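Local coordinates for sialidase B (Streptococcus pneumoniae serotype 4, PDB 4XJU), which cleaves terminal sialic acid from alpha-2,3-, alpha-2,6- and alpha-2,8-linked oligosaccharides, glycoproteins and glycolipids as an exo-sialidase of glycosyl hydrolase family 33, at residues A[231-236]-A[284-289]; A[306-311]-A[449-454]; A[579-584]-A[612-617]. The protein carries 1 engineered substitution. All coordinates share one frame; numbering follows the deposited sequence.

Interaction 1 of 3, residues A[231-236]-A[284-289]; sequences HDSKSK and SASFID. With 19D ((1R,2R,3R,4R,5R,7R)-2-(acetylamino)-7-[(1R)-1,2-dihydroxyethyl]-4-fluoro-3-hydroxy-6,8-dioxabicyclo[3.2.1]octane-5-carboxylic acid), chain G.
Asp232 meets the 284-289 segment through its methylene: CB lies 3.7 Å from Ile288 CD1, an apolar touch at the base of a side chain that is probably the proton acceptor. Ser233 then turns its hydroxyl onto that segment. Its OG is hydrogen-bonded to Ser286 OG at 2.8 Å, a pair in which either oxygen could donate, and it also rests against the CG2 branch of Ile288; the buried Ser233 N has no polar partner. Ser286 presents its hydroxyl from a position between its own backbone N and carbonyl carbon (chi1 56°), which also places OG 2.7 Å from water 1. That water lies 2.8 Å from Ser284 O, to which it can donate, although it has more acceptors in reach than protons. The peptide bond before Lys234 is cis. At Ser235 the backbone makes the contact: N gives water 1 a weak bond, while O stands 3.3 Å from Ser284 O, two acceptors facing each other without a bond, and also lies against Ser286 CB. Lys236 passes its CB alongside Ser284 OG, runs extended to CE, then bends at chi4 (66°). NZ reaches water 2 at 3.0 Å, which donates in turn to Ser284 OG, but its main partner is Glu265, by a salt bridge. Farther along strand 286-294, Asp289 offers both carboxylate oxygens to the ligand: 19D O4 donates to OD1 at 2.9 Å, and N5 donates to OD2 at 2.8 Å with an N-H...O angle of 156°. The chemistry therefore divides in two. Serine hydroxyls and waters bind the loop to the start of strand 286-294 and the residues just before it, while the Asp289 carboxylate, gripping two donors, reads the ligand's hydroxyl and acetamido nitrogen.

Interaction 2 of 3, residues A[306-311]-A[449-454]; sequences DVMPAG and GTYLCP. With 19D ((1R,2R,3R,4R,5R,7R)-2-(acetylamino)-7-[(1R)-1,2-dihydroxyethyl]-4-fluoro-3-hydroxy-6,8-dioxabicyclo[3.2.1]octane-5-carboxylic acid), chain G.
Asp306 reaches Leu452 and Tyr451 with its carboxylate. From CB, which belongs to strand 301-308, the chain turns with CG beside the backbone N (chi1 -55°), and this swings the two oxygens across to the 449-454 segment. CG comes 3.9 Å from Leu452 N, and the bond itself falls to OD1, which accepts that N-H at 3.0 Å with an angle of 166°, using the syn lone pair. The same oxygen lies 3.3 Å from Leu452 CB. OD2 points instead at the Tyr451 ring, reaching its edge in plane, 3.7 Å from CD1, with carboxylate and ring planes 73° apart. Water 3 donates to OD2 and sits 2.7 Å from Leu452 O, although it has more acceptors nearby than protons. Farther along the strand, Met308 CE meets the ring edge at Tyr451 CE1, 4.1 Å away. The ligand's acetyl methyl, 19D C11, lies 3.4 Å from Asp306 OD2 and 3.7 Å from Tyr451 CD1. One buried carboxylate thus joins two strands that are not neighbours in their sheet, and with the tyrosine edge it forms the wall met by the N-acetyl methyl.

Interaction 3 of 3, residues A[579-584]-A[612-617]; sequences SGRKGG and GYAYSA. With 19D ((1R,2R,3R,4R,5R,7R)-2-(acetylamino)-7-[(1R)-1,2-dihydroxyethyl]-4-fluoro-3-hydroxy-6,8-dioxabicyclo[3.2.1]octane-5-carboxylic acid), chain G.
The edge of the Tyr615 ring stands over one face of the Arg581 guanidinium, with CE1 3.7 Å from NH1, and the guanidinium in turn lies near the plane of the tyrosine ring. The orientation follows from the arginine chain, which runs extended from CG to NE and carries its flat end out past Ala614, whose CB touches Arg581 CD at 3.8 Å. With one face set against the tyrosine, the guanidinium spends its edge on the ligand carboxylate. NH1 donates to 19D O1B at 2.9 Å, almost perfectly straight at 178°, and NH2 donates to O1A at 3.0 Å, a bidentate grip. Thr553, Gly552 and Ser635 accept further N-H groups of Arg581 and so fix its rotation. Tyr615 brings OH 3.0 Å from 19D O6 and 3.3 Å from C2, the carbon bearing the carboxylate and both ring oxygens, and this hydroxyl is hydrogen-bonded to Glu503. Behind the site the backbones lock together. Tyr613 N donates to Arg581 O at 3.0 Å, beside a single bridge between Lys582 and Gly612 and an inverse gamma turn centred on Arg581. With CG anti to the backbone N (chi1 -169°), the Tyr613 ring is laid against Gly584, whose CA sits over one face in a CH-pi contact, 3.6 Å from the centroid and 26° off the normal; its hydroxyl bonds to Ser573. The whole is characteristic of the sialidase active site on a six-bladed beta-propeller. Arg207 and Arg519 also hydrogen-bond to 19D, consistent with the arginine triad that holds the substrate carboxylate in sialidases, and Tyr615, paired with Glu503, is probably the nucleophile, as in related sialidases.

Following the chain, interaction 1 comes first: it brings the loop between strands 219-226 and 237-244 back against strand 286-294, closing a span of 47 residues. Interaction 2 closes a much longer one, 137 residues that include the inserted ten-stranded sheet, and joins strands 301-308 and 451-459. Interaction 3 ties the loop before strand 584-591 to the approach of strand 616-620, across 27 residues. The three follow in series, none nested or crossed. Interactions 1 and 2 reach the same sheet, where 286-294 lies between 301-308 and 451-459, with Asp306 and Met308 probably hydrogen-bonded to 286-294; interaction 3 touches interaction 2 lightly, through Tyr615 and Pro454. All three converge on 19D.

Interaction 1 of 3, residues A[231-236]-A[284-289]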
loop_
_atom_site.group_PDB
_atom_site.type_symbol
_atom_site.label_atom_id
_atom_site.label_comp_id
_atom_site.label_asym_id
_atom_site.label_seq_id
_atom_site.Cartn_x
_atom_site.Cartn_y
_atom_site.Cartn_z
ATOM N N HIS A 231 4.918 -7.810 2.130
ATOM C CA HIS A 231 6.083 -8.172 1.311
ATOM C C HIS A 231 5.805 -8.071 -0.183
ATOM O O HIS A 231 4.722 -8.461 -0.639
ATOM C CB HIS A 231 6.488 -9.627 1.588
ATOM C CG HIS A 231 6.988 -9.881 2.973
ATOM N ND1 HIS A 231 8.030 -9.157 3.541
ATOM C CD2 HIS A 231 6.631 -10.793 3.902
ATOM C CE1 HIS A 231 8.263 -9.606 4.752
ATOM N NE2 HIS A 231 7.428 -10.605 5.004
ATOM N N ASP A 232 6.776 -7.576 -0.958
ATOM C CA ASP A 232 6.689 -7.665 -2.417
ATOM C C ASP A 232 6.883 -9.125 -2.825
ATOM O O ASP A 232 7.294 -9.952 -2.010
ATOM C CB ASP A 232 7.742 -6.775 -3.103
ATOM C CG ASP A 232 9.158 -7.072 -2.640
ATOM O OD1 ASP A 232 9.385 -7.150 -1.412
ATOM O OD2 ASP A 232 10.057 -7.224 -3.498
ATOM N N SER A 233 6.568 -9.448 -4.078
ATOM C CA SER A 233 6.818 -10.791 -4.612
ATOM C C SER A 233 8.278 -11.191 -4.333
ATOM O O SER A 233 9.149 -10.320 -4.360
ATOM C CB SER A 233 6.559 -10.806 -6.118
ATOM O OG SER A 233 5.251 -10.347 -6.410
ATOM N N LYS A 234 8.573 -12.471 -4.067
ATOM C CA LYS A 234 7.610 -13.587 -4.073
ATOM C C LYS A 234 6.587 -13.494 -2.948
ATOM O O LYS A 234 6.923 -13.190 -1.801
ATOM C CB LYS A 234 8.355 -14.928 -3.948
ATOM C CG LYS A 234 9.174 -15.093 -2.650
ATOM C CD LYS A 234 10.035 -16.363 -2.659
ATOM C CE LYS A 234 10.914 -16.463 -1.402
ATOM N NZ LYS A 234 11.735 -17.719 -1.393
ATOM N N SER A 235 5.322 -13.722 -3.284
ATOM C CA SER A 235 4.262 -13.747 -2.279
ATOM C C SER A 235 3.007 -14.233 -2.963
ATOM O O SER A 235 3.063 -14.761 -4.072
ATOM C CB SER A 235 4.025 -12.344 -1.718
ATOM O OG SER A 235 3.167 -12.383 -0.580
ATOM N N LYS A 236 1.873 -14.052 -2.312
ATOM C CA LYS A 236 0.613 -14.055 -3.050
ATOM C C LYS A 236 0.074 -12.633 -3.077
ATOM O O LYS A 236 -0.130 -12.012 -2.031
ATOM C CB LYS A 236 -0.430 -14.984 -2.435
ATOM C CG LYS A 236 -1.793 -14.807 -3.120
ATOM C CD LYS A 236 -2.862 -15.759 -2.586
ATOM C CE LYS A 236 -4.189 -15.509 -3.290
ATOM N NZ LYS A 236 -4.157 -15.838 -4.749
ATOM N N SER A 284 3.747 -19.390 -4.313
ATOM C CA SER A 284 2.617 -18.794 -5.026
ATOM C C SER A 284 3.038 -17.887 -6.177
ATOM O O SER A 284 4.070 -17.201 -6.123
ATOM C CB SER A 284 1.748 -17.971 -4.059
ATOM O OG SER A 284 0.681 -17.314 -4.745
ATOM N N ALA A 285 2.224 -17.884 -7.223
ATOM C CA ALA A 285 2.372 -16.911 -8.292
ATOM C C ALA A 285 1.730 -15.604 -7.827
ATOM O O ALA A 285 0.904 -15.589 -6.900
ATOM C CB ALA A 285 1.720 -17.420 -9.577
ATOM N N SER A 286 2.113 -14.496 -8.454
ATOM C CA SER A 286 1.585 -13.203 -8.046
ATOM C C SER A 286 1.587 -12.173 -9.160
ATOM O O SER A 286 2.267 -12.338 -10.176
ATOM C CB SER A 286 2.356 -12.665 -6.842
ATOM O OG SER A 286 3.748 -12.578 -7.119
ATOM N N PHE A 287 0.803 -11.114 -8.954
ATOM C CA PHE A 287 0.901 -9.874 -9.725
ATOM C C PHE A 287 1.412 -8.762 -8.809
ATOM O O PHE A 287 1.237 -8.818 -7.603
ATOM C CB PHE A 287 -0.483 -9.487 -10.273
ATOM C CG PHE A 287 -1.119 -10.557 -11.110
ATOM C CD1 PHE A 287 -0.872 -10.631 -12.469
ATOM C CD2 PHE A 287 -1.967 -11.494 -10.536
ATOM C CE1 PHE A 287 -1.467 -11.625 -13.245
ATOM C CE2 PHE A 287 -2.561 -12.487 -11.301
ATOM C CZ PHE A 287 -2.317 -12.549 -12.653
ATOM N N ILE A 288 2.038 -7.734 -9.370
ATOM C CA ILE A 288 2.579 -6.658 -8.540
ATOM C C ILE A 288 2.798 -5.413 -9.386
ATOM O O ILE A 288 3.191 -5.531 -10.541
ATOM C CB ILE A 288 3.897 -7.112 -7.829
ATOM C CG1 ILE A 288 4.508 -5.991 -6.992
ATOM C CG2 ILE A 288 4.927 -7.655 -8.831
ATOM C CD1 ILE A 288 5.614 -6.503 -6.091
ATOM N N ASP A 289 2.521 -4.243 -8.811
ATOM C CA ASP A 289 2.717 -2.935 -9.455
ATOM C C ASP A 289 1.833 -2.724 -10.687
ATOM O O ASP A 289 2.258 -2.985 -11.809
ATOM C CB ASP A 289 4.186 -2.717 -9.840
ATOM C CG ASP A 289 5.095 -2.606 -8.641
ATOM O OD1 ASP A 289 4.580 -2.500 -7.513
ATOM O OD2 ASP A 289 6.336 -2.632 -8.827
HETATM C C1 19D G . 9.514 -0.457 -2.599
HETATM O O1A 19D G . 10.532 0.259 -2.849
HETATM O O1B 19D G . 8.786 -0.301 -1.606
HETATM C C2 19D G . 9.212 -1.554 -3.586
HETATM C C3 19D G . 7.712 -1.895 -3.757
HETATM C C4 19D G . 7.401 -2.360 -5.231
HETATM O O4 19D G . 6.169 -3.085 -5.219
HETATM C C5 19D G . 8.611 -3.301 -5.766
HETATM N N5 19D G . 8.322 -3.737 -7.126
HETATM C C6 19D G . 9.944 -2.581 -5.483
HETATM O O6 19D G . 9.760 -1.296 -4.884
HETATM C C7 19D G . 10.591 -3.271 -4.285
HETATM O O7 19D G . 9.926 -2.698 -3.120
HETATM C C8 19D G . 12.131 -3.231 -4.190
HETATM O O8 19D G . 12.702 -1.911 -4.171
HETATM C C9 19D G . 12.772 -4.006 -5.338
HETATM O O9 19D G . 12.753 -3.260 -6.556
HETATM C C10 19D G . 8.749 -4.934 -7.525
HETATM O O10 19D G . 9.379 -5.684 -6.783
HETATM C C11 19D G . 8.404 -5.304 -8.926
HETATM F F1 19D G . 7.403 -2.577 -2.945
HETATM O O HOH W 1 5.271 -14.693 -6.597
HETATM O O HOH W 2 -1.971 -17.653 -5.638
#

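Interaction 2 of 3, residues A[306-311]-A[449-454]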
loop_
_atom_site.group_PDB
_atom_site.type_symbol
_atom_site.label_atom_id
_atom_site.label_comp_id
_atom_site.label_asym_id
_atom_site.label_seq_id
_atom_site.Cartn_x
_atom_site.Cartn_y
_atom_site.Cartn_z
ATOM N N ASP A 306 2.966 -6.203 -13.350
ATOM C CA ASP A 306 3.970 -7.249 -13.497
ATOM C C ASP A 306 3.342 -8.577 -13.129
ATOM O O ASP A 306 2.428 -8.630 -12.297
ATOM C CB ASP A 306 5.175 -7.045 -12.565
ATOM C CG ASP A 306 5.845 -5.683 -12.716
ATOM O OD1 ASP A 306 5.780 -5.043 -13.792
ATOM O OD2 ASP A 306 6.461 -5.241 -11.715
ATOM N N VAL A 307 3.839 -9.648 -13.740
ATOM C CA VAL A 307 3.405 -11.000 -13.400
ATOM C C VAL A 307 4.599 -11.811 -12.960
ATOM O O VAL A 307 5.616 -11.866 -13.656
ATOM C CB VAL A 307 2.802 -11.728 -14.604
ATOM C CG1 VAL A 307 1.995 -12.931 -14.119
ATOM C CG2 VAL A 307 1.946 -10.791 -15.415
ATOM N N MET A 308 4.459 -12.470 -11.820
ATOM C CA MET A 308 5.521 -13.294 -11.266
ATOM C C MET A 308 5.061 -14.742 -11.156
ATOM O O MET A 308 4.037 -15.023 -10.534
ATOM C CB MET A 308 5.886 -12.790 -9.868
ATOM C CG MET A 308 6.344 -11.348 -9.837
ATOM S SD MET A 308 8.014 -11.184 -10.497
ATOM C CE MET A 308 8.218 -9.421 -10.275
ATOM N N PRO A 309 5.825 -15.671 -11.747
ATOM C CA PRO A 309 5.505 -17.097 -11.602
ATOM C C PRO A 309 5.731 -17.541 -10.159
ATOM O O PRO A 309 6.311 -16.792 -9.361
ATOM C CB PRO A 309 6.507 -17.795 -12.540
ATOM C CG PRO A 309 7.028 -16.709 -13.447
ATOM C CD PRO A 309 6.982 -15.444 -12.625
ATOM N N ALA A 310 5.274 -18.750 -9.839
ATOM C CA ALA A 310 5.321 -19.287 -8.481
ATOM C C ALA A 310 6.706 -19.159 -7.855
ATOM O O ALA A 310 7.709 -19.563 -8.450
ATOM C CB ALA A 310 4.871 -20.738 -8.474
ATOM N N GLY A 311 6.745 -18.581 -6.655
ATOM C CA GLY A 311 7.982 -18.419 -5.908
ATOM C C GLY A 311 8.965 -17.392 -6.442
ATOM O O GLY A 311 10.105 -17.320 -5.970
ATOM N N GLY A 449 12.051 -9.168 -18.210
ATOM C CA GLY A 449 11.114 -8.095 -18.483
ATOM C C GLY A 449 11.479 -6.813 -17.765
ATOM O O GLY A 449 12.196 -6.823 -16.753
ATOM N N THR A 450 10.990 -5.692 -18.287
ATOM C CA THR A 450 11.123 -4.431 -17.580
ATOM C C THR A 450 10.094 -4.419 -16.472
ATOM O O THR A 450 9.204 -5.280 -16.421
ATOM C CB THR A 450 10.928 -3.213 -18.513
ATOM O OG1 THR A 450 9.634 -3.278 -19.120
ATOM C CG2 THR A 450 11.995 -3.202 -19.594
ATOM N N TYR A 451 10.223 -3.453 -15.573
ATOM C CA TYR A 451 9.300 -3.351 -14.456
ATOM C C TYR A 451 8.345 -2.192 -14.674
ATOM O O TYR A 451 8.762 -1.061 -14.935
ATOM C CB TYR A 451 10.071 -3.175 -13.148
ATOM C CG TYR A 451 10.815 -4.424 -12.758
ATOM C CD1 TYR A 451 10.153 -5.473 -12.138
ATOM C CD2 TYR A 451 12.170 -4.560 -13.018
ATOM C CE1 TYR A 451 10.821 -6.631 -11.781
ATOM C CE2 TYR A 451 12.857 -5.720 -12.661
ATOM C CZ TYR A 451 12.168 -6.752 -12.045
ATOM O OH TYR A 451 12.801 -7.926 -11.672
ATOM N N LEU A 452 7.055 -2.481 -14.581
ATOM C CA LEU A 452 6.048 -1.461 -14.822
ATOM C C LEU A 452 6.110 -0.385 -13.749
ATOM O O LEU A 452 6.287 -0.675 -12.561
ATOM C CB LEU A 452 4.655 -2.093 -14.813
ATOM C CG LEU A 452 3.535 -1.157 -15.250
ATOM C CD1 LEU A 452 3.633 -0.897 -16.737
ATOM C CD2 LEU A 452 2.203 -1.803 -14.902
ATOM N N CYS A 453 5.974 0.865 -14.169
ATOM C CA CYS A 453 5.913 1.970 -13.226
ATOM C C CYS A 453 4.488 2.077 -12.741
ATOM O O CYS A 453 3.579 2.313 -13.528
ATOM C CB CYS A 453 6.329 3.274 -13.891
ATOM S SG CYS A 453 8.042 3.256 -14.468
ATOM N N PRO A 454 4.286 1.884 -11.436
ATOM C CA PRO A 454 2.905 1.863 -10.962
ATOM C C PRO A 454 2.267 3.241 -10.975
ATOM O O PRO A 454 2.940 4.270 -10.824
ATOM C CB PRO A 454 3.030 1.354 -9.522
ATOM C CG PRO A 454 4.459 1.646 -9.119
ATOM C CD PRO A 454 5.254 1.522 -10.386
HETATM C C1 19D G . 9.514 -0.457 -2.599
HETATM O O1A 19D G . 10.532 0.259 -2.849
HETATM O O1B 19D G . 8.786 -0.301 -1.606
HETATM C C2 19D G . 9.212 -1.554 -3.586
HETATM C C3 19D G . 7.712 -1.895 -3.757
HETATM C C4 19D G . 7.401 -2.360 -5.231
HETATM O O4 19D G . 6.169 -3.085 -5.219
HETATM C C5 19D G . 8.611 -3.301 -5.766
HETATM N N5 19D G . 8.322 -3.737 -7.126
HETATM C C6 19D G . 9.944 -2.581 -5.483
HETATM O O6 19D G . 9.760 -1.296 -4.884
HETATM C C7 19D G . 10.591 -3.271 -4.285
HETATM O O7 19D G . 9.926 -2.698 -3.120
HETATM C C8 19D G . 12.131 -3.231 -4.190
HETATM O O8 19D G . 12.702 -1.911 -4.171
HETATM C C9 19D G . 12.772 -4.006 -5.338
HETATM O O9 19D G . 12.753 -3.260 -6.556
HETATM C C10 19D G . 8.749 -4.934 -7.525
HETATM O O10 19D G . 9.379 -5.684 -6.783
HETATM C C11 19D G . 8.404 -5.304 -8.926
HETATM F F1 19D G . 7.403 -2.577 -2.945
HETATM O O HOH W 3 7.217 -2.872 -11.373
#

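Interaction 3 of 3, residues A[579-584]-A[612-617]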
loop_
_atom_site.group_PDB
_atom_site.type_symbol
_atom_site.label_atom_id
_atom_site.label_comp_id
_atom_site.label_asym_id
_atom_site.label_seq_id
_atom_site.Cartn_x
_atom_site.Cartn_y
_atom_site.Cartn_z
ATOM N N SER A 579 15.382 11.123 5.259
ATOM C CA SER A 579 15.569 10.121 6.300
ATOM C C SER A 579 14.709 8.863 6.114
ATOM O O SER A 579 15.203 7.735 6.223
ATOM C CB SER A 579 15.314 10.743 7.678
ATOM O OG SER A 579 16.152 11.866 7.894
ATOM N N GLY A 580 13.425 9.050 5.837
ATOM C CA GLY A 580 12.526 7.915 5.670
ATOM C C GLY A 580 11.375 8.228 4.735
ATOM O O GLY A 580 11.369 9.285 4.091
ATOM N N ARG A 581 10.413 7.315 4.630
ATOM C CA ARG A 581 9.205 7.593 3.845
ATOM C C ARG A 581 8.215 8.251 4.775
ATOM O O ARG A 581 7.371 7.587 5.383
ATOM C CB ARG A 581 8.636 6.305 3.234
ATOM C CG ARG A 581 9.609 5.698 2.205
ATOM C CD ARG A 581 9.051 4.506 1.477
ATOM N NE ARG A 581 9.831 4.238 0.264
ATOM C CZ ARG A 581 9.769 3.116 -0.436
ATOM N NH1 ARG A 581 8.958 2.142 -0.043
ATOM N NH2 ARG A 581 10.508 2.978 -1.525
ATOM N N LYS A 582 8.354 9.568 4.902
ATOM C CA LYS A 582 7.525 10.369 5.785
ATOM C C LYS A 582 7.514 11.804 5.271
ATOM O O LYS A 582 8.202 12.123 4.301
ATOM C CB LYS A 582 8.068 10.300 7.228
ATOM C CG LYS A 582 9.546 10.665 7.351
ATOM C CD LYS A 582 10.070 10.427 8.779
ATOM C CE LYS A 582 11.579 10.640 8.836
ATOM N NZ LYS A 582 12.181 10.249 10.147
ATOM N N GLY A 583 6.733 12.667 5.906
ATOM C CA GLY A 583 6.653 14.056 5.480
ATOM C C GLY A 583 6.003 14.197 4.119
ATOM O O GLY A 583 6.540 14.856 3.239
ATOM N N GLY A 584 4.837 13.581 3.945
ATOM C CA GLY A 584 4.163 13.622 2.665
ATOM C C GLY A 584 3.771 15.035 2.274
ATOM O O GLY A 584 3.355 15.835 3.116
ATOM N N GLY A 612 4.285 8.909 8.559
ATOM C CA GLY A 612 4.625 8.142 7.381
ATOM C C GLY A 612 3.849 8.501 6.131
ATOM O O GLY A 612 2.652 8.816 6.175
ATOM N N TYR A 613 4.548 8.456 5.002
ATOM C CA TYR A 613 3.945 8.716 3.700
ATOM C C TYR A 613 4.815 8.063 2.649
ATOM O O TYR A 613 5.990 8.414 2.501
ATOM C CB TYR A 613 3.886 10.226 3.445
ATOM C CG TYR A 613 3.042 10.622 2.242
ATOM C CD1 TYR A 613 3.594 10.714 0.960
ATOM C CD2 TYR A 613 1.697 10.937 2.396
ATOM C CE1 TYR A 613 2.806 11.104 -0.145
ATOM C CE2 TYR A 613 0.912 11.309 1.314
ATOM C CZ TYR A 613 1.465 11.401 0.057
ATOM O OH TYR A 613 0.654 11.787 -0.998
ATOM N N ALA A 614 4.272 7.091 1.925
ATOM C CA ALA A 614 5.105 6.346 0.981
ATOM C C ALA A 614 4.592 6.432 -0.447
ATOM O O ALA A 614 4.532 7.525 -1.023
ATOM C CB ALA A 614 5.273 4.901 1.427
ATOM N N TYR A 615 4.230 5.303 -1.042
ATOM C CA TYR A 615 3.696 5.362 -2.406
ATOM C C TYR A 615 2.362 6.093 -2.393
ATOM O O TYR A 615 1.641 6.077 -1.391
ATOM C CB TYR A 615 3.509 3.966 -3.011
ATOM C CG TYR A 615 4.770 3.285 -3.500
ATOM C CD1 TYR A 615 5.938 3.300 -2.750
ATOM C CD2 TYR A 615 4.775 2.576 -4.689
ATOM C CE1 TYR A 615 7.096 2.645 -3.198
ATOM C CE2 TYR A 615 5.911 1.915 -5.136
ATOM C CZ TYR A 615 7.060 1.947 -4.389
ATOM O OH TYR A 615 8.169 1.283 -4.856
ATOM N N SER A 616 2.022 6.724 -3.513
ATOM C CA SER A 616 0.809 7.533 -3.576
ATOM C C SER A 616 0.248 7.572 -4.978
ATOM O O SER A 616 0.935 7.246 -5.950
ATOM C CB SER A 616 1.096 8.959 -3.118
ATOM O OG SER A 616 2.062 9.573 -3.956
ATOM N N ALA A 617 -1.014 7.982 -5.064
ATOM C CA ALA A 617 -1.712 8.162 -6.321
ATOM C C ALA A 617 -2.458 9.475 -6.198
ATOM O O ALA A 617 -3.041 9.761 -5.161
ATOM C CB ALA A 617 -2.703 7.036 -6.525
HETATM C C1 19D G . 9.514 -0.457 -2.599
HETATM O O1A 19D G . 10.532 0.259 -2.849
HETATM O O1B 19D G . 8.786 -0.301 -1.606
HETATM C C2 19D G . 9.212 -1.554 -3.586
HETATM C C3 19D G . 7.712 -1.895 -3.757
HETATM C C4 19D G . 7.401 -2.360 -5.231
HETATM O O4 19D G . 6.169 -3.085 -5.219
HETATM C C5 19D G . 8.611 -3.301 -5.766
HETATM N N5 19D G . 8.322 -3.737 -7.126
HETATM C C6 19D G . 9.944 -2.581 -5.483
HETATM O O6 19D G . 9.760 -1.296 -4.884
HETATM C C7 19D G . 10.591 -3.271 -4.285
HETATM O O7 19D G . 9.926 -2.698 -3.120
HETATM C C8 19D G . 12.131 -3.231 -4.190
HETATM O O8 19D G . 12.702 -1.911 -4.171
HETATM C C9 19D G . 12.772 -4.006 -5.338
HETATM O O9 19D G . 12.753 -3.260 -6.556
HETATM C C10 19D G . 8.749 -4.934 -7.525
HETATM O O10 19D G . 9.379 -5.684 -6.783
HETATM C C11 19D G . 8.404 -5.304 -8.926
HETATM F F1 19D G . 7.403 -2.577 -2.945
#